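Local structure of redox-sensing transcriptional repressor Rex (Thermoanaerobacter ethanolicus, 3WGH) at residues F116-R121 and M133-V138. The protein probably represses transcription by binding DNA as a homodimer, adjusting gene expression to the cellular NADH/NAD(+) redox balance. Numbering follows the deposited sequence.
Sequences FDINPR and MDVETV. With ZN (zinc ion), chain L; NAI (1,4-dihydronicotinamide adenine dinucleotide), chain I.
Val138 sets its CG2 methyl over one face of the Phe116 ring, 3.9 Å from the centroid and only 8° off the ring normal, a CH-pi contact. Met133 runs alongside Phe116 on the same face of the sheet: its CB lies 3.8 Å from Phe116 CE1, SD stands oblique to the ring in a Met-aromatic contact, and the bend at chi3 (66°) brings CE near Phe116 CE1. Phe116 CD1 lies 3.6 Å from Asp134 O, which meets the ring edge in plane. Thr137 OG1, which comes to that edge too, donates to Asp134 O; Thr137 N binds this oxygen as well, so two donors hold it beside the ring. Phe141 adds an edge-to-face partner to Phe116.

The backbones are parallel neighbours, tied by Asp117 N to Met133 O (2.9 Å) and by Val135 N to Asp117 O. Strand 110-117 is the second strand of the Rossmann fold, and Asp117 at its end is the acidic residue that receives the adenosine ribose of NADH. The CB of Asp117 points away from strand 130-134, and with CG anti to the backbone N (chi1 -155°) its carboxylate grips both hydroxyls: Asp117 OD1 takes NADH O3B at 2.6 Å and OD2 takes O2B at 2.7 Å. Asn119 N also binds OD2, closing an Asx turn, and Ala92 N binds OD1, which fixes the carboxylate's rotation. An alanine here would take away both acceptors and is likely to leave the ribose diol without its mates and the turn at Asn119 slack.

Alongside, Ile118 and Val135 point the same way and pack tightly, CG2 to CG1 3.5 Å, both touching the adenine. Next along, Glu136 OE2 binds a zinc ion at 2.5 Å.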
loop_
_atom_site.group_PDB
_atom_site.type_symbol
_atom_site.label_atom_id
_atom_site.label_comp_id
_atom_site.label_asym_id
_atom_site.label_seq_id
_atom_site.Cartn_x
_atom_site.Cartn_y
_atom_site.Cartn_z
ATOM N N PHE B 116 -16.089 14.393 -2.806
ATOM C CA PHE B 116 -16.183 15.440 -3.796
ATOM C C PHE B 116 -15.863 14.874 -5.141
ATOM O O PHE B 116 -15.032 13.979 -5.250
ATOM C CB PHE B 116 -15.260 16.613 -3.436
ATOM C CG PHE B 116 -15.647 17.269 -2.126
ATOM C CD1 PHE B 116 -16.577 18.345 -2.106
ATOM C CD2 PHE B 116 -15.202 16.741 -0.929
ATOM C CE1 PHE B 116 -16.981 18.924 -0.868
ATOM C CE2 PHE B 116 -15.573 17.311 0.303
ATOM C CZ PHE B 116 -16.507 18.369 0.331
ATOM N N ASP B 117 -16.616 15.296 -6.161
ATOM C CA ASP B 117 -16.357 14.853 -7.545
ATOM C C ASP B 117 -16.695 15.979 -8.525
ATOM O O ASP B 117 -17.357 16.954 -8.128
ATOM C CB ASP B 117 -17.149 13.583 -7.869
ATOM C CG ASP B 117 -16.494 12.762 -8.999
ATOM O OD1 ASP B 117 -15.803 11.746 -8.716
ATOM O OD2 ASP B 117 -16.605 13.170 -10.180
ATOM N N ILE B 118 -16.152 15.942 -9.746
ATOM C CA ILE B 118 -16.581 16.937 -10.760
ATOM C C ILE B 118 -17.741 16.411 -11.626
ATOM O O ILE B 118 -18.178 17.098 -12.526
ATOM C CB ILE B 118 -15.494 17.301 -11.804
ATOM C CG1 ILE B 118 -14.886 16.037 -12.422
ATOM C CG2 ILE B 118 -14.502 18.264 -11.292
ATOM C CD1 ILE B 118 -13.734 16.351 -13.345
ATOM N N ASN B 119 -18.172 15.173 -11.417
ATOM C CA ASN B 119 -19.143 14.522 -12.302
ATOM C C ASN B 119 -20.568 14.635 -11.798
ATOM O O ASN B 119 -20.975 13.872 -10.915
ATOM C CB ASN B 119 -18.804 13.028 -12.491
ATOM C CG ASN B 119 -19.767 12.319 -13.473
ATOM O OD1 ASN B 119 -20.678 12.947 -14.043
ATOM N ND2 ASN B 119 -19.554 11.022 -13.681
ATOM N N PRO B 120 -21.376 15.517 -12.425
ATOM C CA PRO B 120 -22.766 15.673 -11.993
ATOM C C PRO B 120 -23.557 14.368 -11.923
ATOM O O PRO B 120 -24.469 14.274 -11.109
ATOM C CB PRO B 120 -23.355 16.636 -13.025
ATOM C CG PRO B 120 -22.140 17.436 -13.514
ATOM C CD PRO B 120 -21.034 16.413 -13.544
ATOM N N ARG B 121 -23.180 13.343 -12.682
ATOM C CA ARG B 121 -23.826 12.025 -12.504
ATOM C C ARG B 121 -23.814 11.558 -11.058
ATOM O O ARG B 121 -24.743 10.877 -10.595
ATOM C CB ARG B 121 -23.161 10.935 -13.352
ATOM C CG ARG B 121 -23.775 10.809 -14.714
ATOM C CD ARG B 121 -23.069 9.845 -15.648
ATOM N NE ARG B 121 -23.749 9.885 -16.946
ATOM C CZ ARG B 121 -23.622 8.977 -17.908
ATOM N NH1 ARG B 121 -24.320 9.104 -19.029
ATOM N NH2 ARG B 121 -22.817 7.936 -17.750
ATOM N N MET B 133 -20.513 15.567 -3.250
ATOM C CA MET B 133 -20.721 16.983 -3.490
ATOM C C MET B 133 -19.825 17.387 -4.610
ATOM O O MET B 133 -18.901 16.646 -4.949
ATOM C CB MET B 133 -20.393 17.798 -2.236
ATOM C CG MET B 133 -21.413 17.630 -1.141
ATOM S SD MET B 133 -20.823 18.389 0.398
ATOM C CE MET B 133 -20.758 20.161 0.004
ATOM N N ASP B 134 -20.144 18.529 -5.222
ATOM C CA ASP B 134 -19.360 19.157 -6.297
ATOM C C ASP B 134 -18.063 19.667 -5.719
ATOM O O ASP B 134 -18.072 20.381 -4.719
ATOM C CB ASP B 134 -20.120 20.382 -6.844
ATOM C CG ASP B 134 -19.553 20.910 -8.159
ATOM O OD1 ASP B 134 -18.326 20.820 -8.416
ATOM O OD2 ASP B 134 -20.363 21.401 -8.981
ATOM N N VAL B 135 -16.954 19.361 -6.379
ATOM C CA VAL B 135 -15.653 19.715 -5.861
ATOM C C VAL B 135 -15.491 21.235 -5.868
ATOM O O VAL B 135 -14.579 21.778 -5.264
ATOM C CB VAL B 135 -14.496 18.988 -6.631
ATOM C CG1 VAL B 135 -14.382 19.517 -8.055
ATOM C CG2 VAL B 135 -13.159 19.159 -5.896
ATOM N N GLU B 136 -16.415 21.923 -6.531
ATOM C CA GLU B 136 -16.345 23.368 -6.660
ATOM C C GLU B 136 -16.344 24.026 -5.295
ATOM O O GLU B 136 -15.703 25.062 -5.080
ATOM C CB GLU B 136 -17.538 23.880 -7.509
ATOM C CG GLU B 136 -17.472 25.372 -7.857
ATOM C CD GLU B 136 -16.360 25.673 -8.861
ATOM O OE1 GLU B 136 -15.695 24.703 -9.326
ATOM O OE2 GLU B 136 -16.141 26.878 -9.168
ATOM N N THR B 137 -17.056 23.391 -4.373
ATOM C CA THR B 137 -17.257 23.884 -3.031
ATOM C C THR B 137 -16.196 23.362 -1.998
ATOM O O THR B 137 -16.350 23.601 -0.824
ATOM C CB THR B 137 -18.617 23.418 -2.471
ATOM O OG1 THR B 137 -18.621 21.981 -2.393
ATOM C CG2 THR B 137 -19.846 23.930 -3.325
ATOM N N VAL B 138 -15.186 22.599 -2.425
ATOM C CA VAL B 138 -14.282 21.954 -1.466
ATOM C C VAL B 138 -13.496 22.902 -0.538
ATOM O O VAL B 138 -13.351 22.639 0.670
ATOM C CB VAL B 138 -13.345 20.957 -2.214
ATOM C CG1 VAL B 138 -12.245 21.700 -2.959
ATOM C CG2 VAL B 138 -12.801 19.892 -1.261
HETATM ZN ZN ZN L . -13.696 27.209 -9.383
HETATM P PA NAI I . -11.938 6.587 -11.742
HETATM O O1A NAI I . -11.945 7.186 -13.113
HETATM O O2A NAI I . -12.845 5.465 -11.346
HETATM O O5B NAI I . -12.292 7.770 -10.727
HETATM C C5B NAI I . -11.790 9.098 -10.841
HETATM C C4B NAI I . -12.900 10.028 -10.343
HETATM O O4B NAI I . -12.339 11.305 -10.207
HETATM C C3B NAI I . -14.043 10.178 -11.375
HETATM O O3B NAI I . -15.290 10.152 -10.681
HETATM C C2B NAI I . -13.871 11.592 -11.911
HETATM O O2B NAI I . -15.098 12.260 -12.199
HETATM C C1B NAI I . -13.290 12.268 -10.680
HETATM N N9A NAI I . -12.527 13.497 -10.973
HETATM C C8A NAI I . -11.844 13.781 -12.109
HETATM N N7A NAI I . -11.254 14.988 -11.895
HETATM C C5A NAI I . -11.614 15.451 -10.675
HETATM C C6A NAI I . -11.355 16.595 -9.930
HETATM N N6A NAI I . -10.560 17.555 -10.451
HETATM N N1A NAI I . -11.839 16.743 -8.675
HETATM C C2A NAI I . -12.655 15.827 -8.159
HETATM N N3A NAI I . -12.947 14.746 -8.881
HETATM C C4A NAI I . -12.420 14.515 -10.109
HETATM O O3 NAI I . -10.375 6.252 -11.420
HETATM P PN NAI I . -9.913 5.259 -10.238
HETATM O O1N NAI I . -9.737 3.942 -10.907
HETATM O O2N NAI I . -10.883 5.545 -9.103
HETATM O O5D NAI I . -8.447 5.815 -9.817
HETATM C C5D NAI I . -8.271 7.052 -9.116
HETATM C C4D NAI I . -6.772 7.319 -9.082
HETATM O O4D NAI I . -6.053 6.346 -8.291
HETATM C C3D NAI I . -6.178 7.293 -10.488
HETATM O O3D NAI I . -5.229 8.361 -10.512
HETATM C C2D NAI I . -5.429 5.979 -10.529
HETATM O O2D NAI I . -4.389 6.044 -11.527
HETATM C C1D NAI I . -4.955 5.858 -9.071
HETATM N N1N NAI I . -4.576 4.507 -8.624
HETATM C C2N NAI I . -3.405 4.369 -7.928
HETATM C C3N NAI I . -2.919 3.199 -7.510
HETATM C C7N NAI I . -1.677 3.216 -6.696
HETATM O O7N NAI I . -0.973 2.221 -6.502
HETATM N N7N NAI I . -1.412 4.374 -6.077
HETATM C C4N NAI I . -3.679 1.902 -7.806
HETATM C C5N NAI I . -4.960 2.152 -8.581
HETATM C C6N NAI I . -5.353 3.386 -8.923
HETATM O O HOH W 1 -13.725 28.065 -7.170
#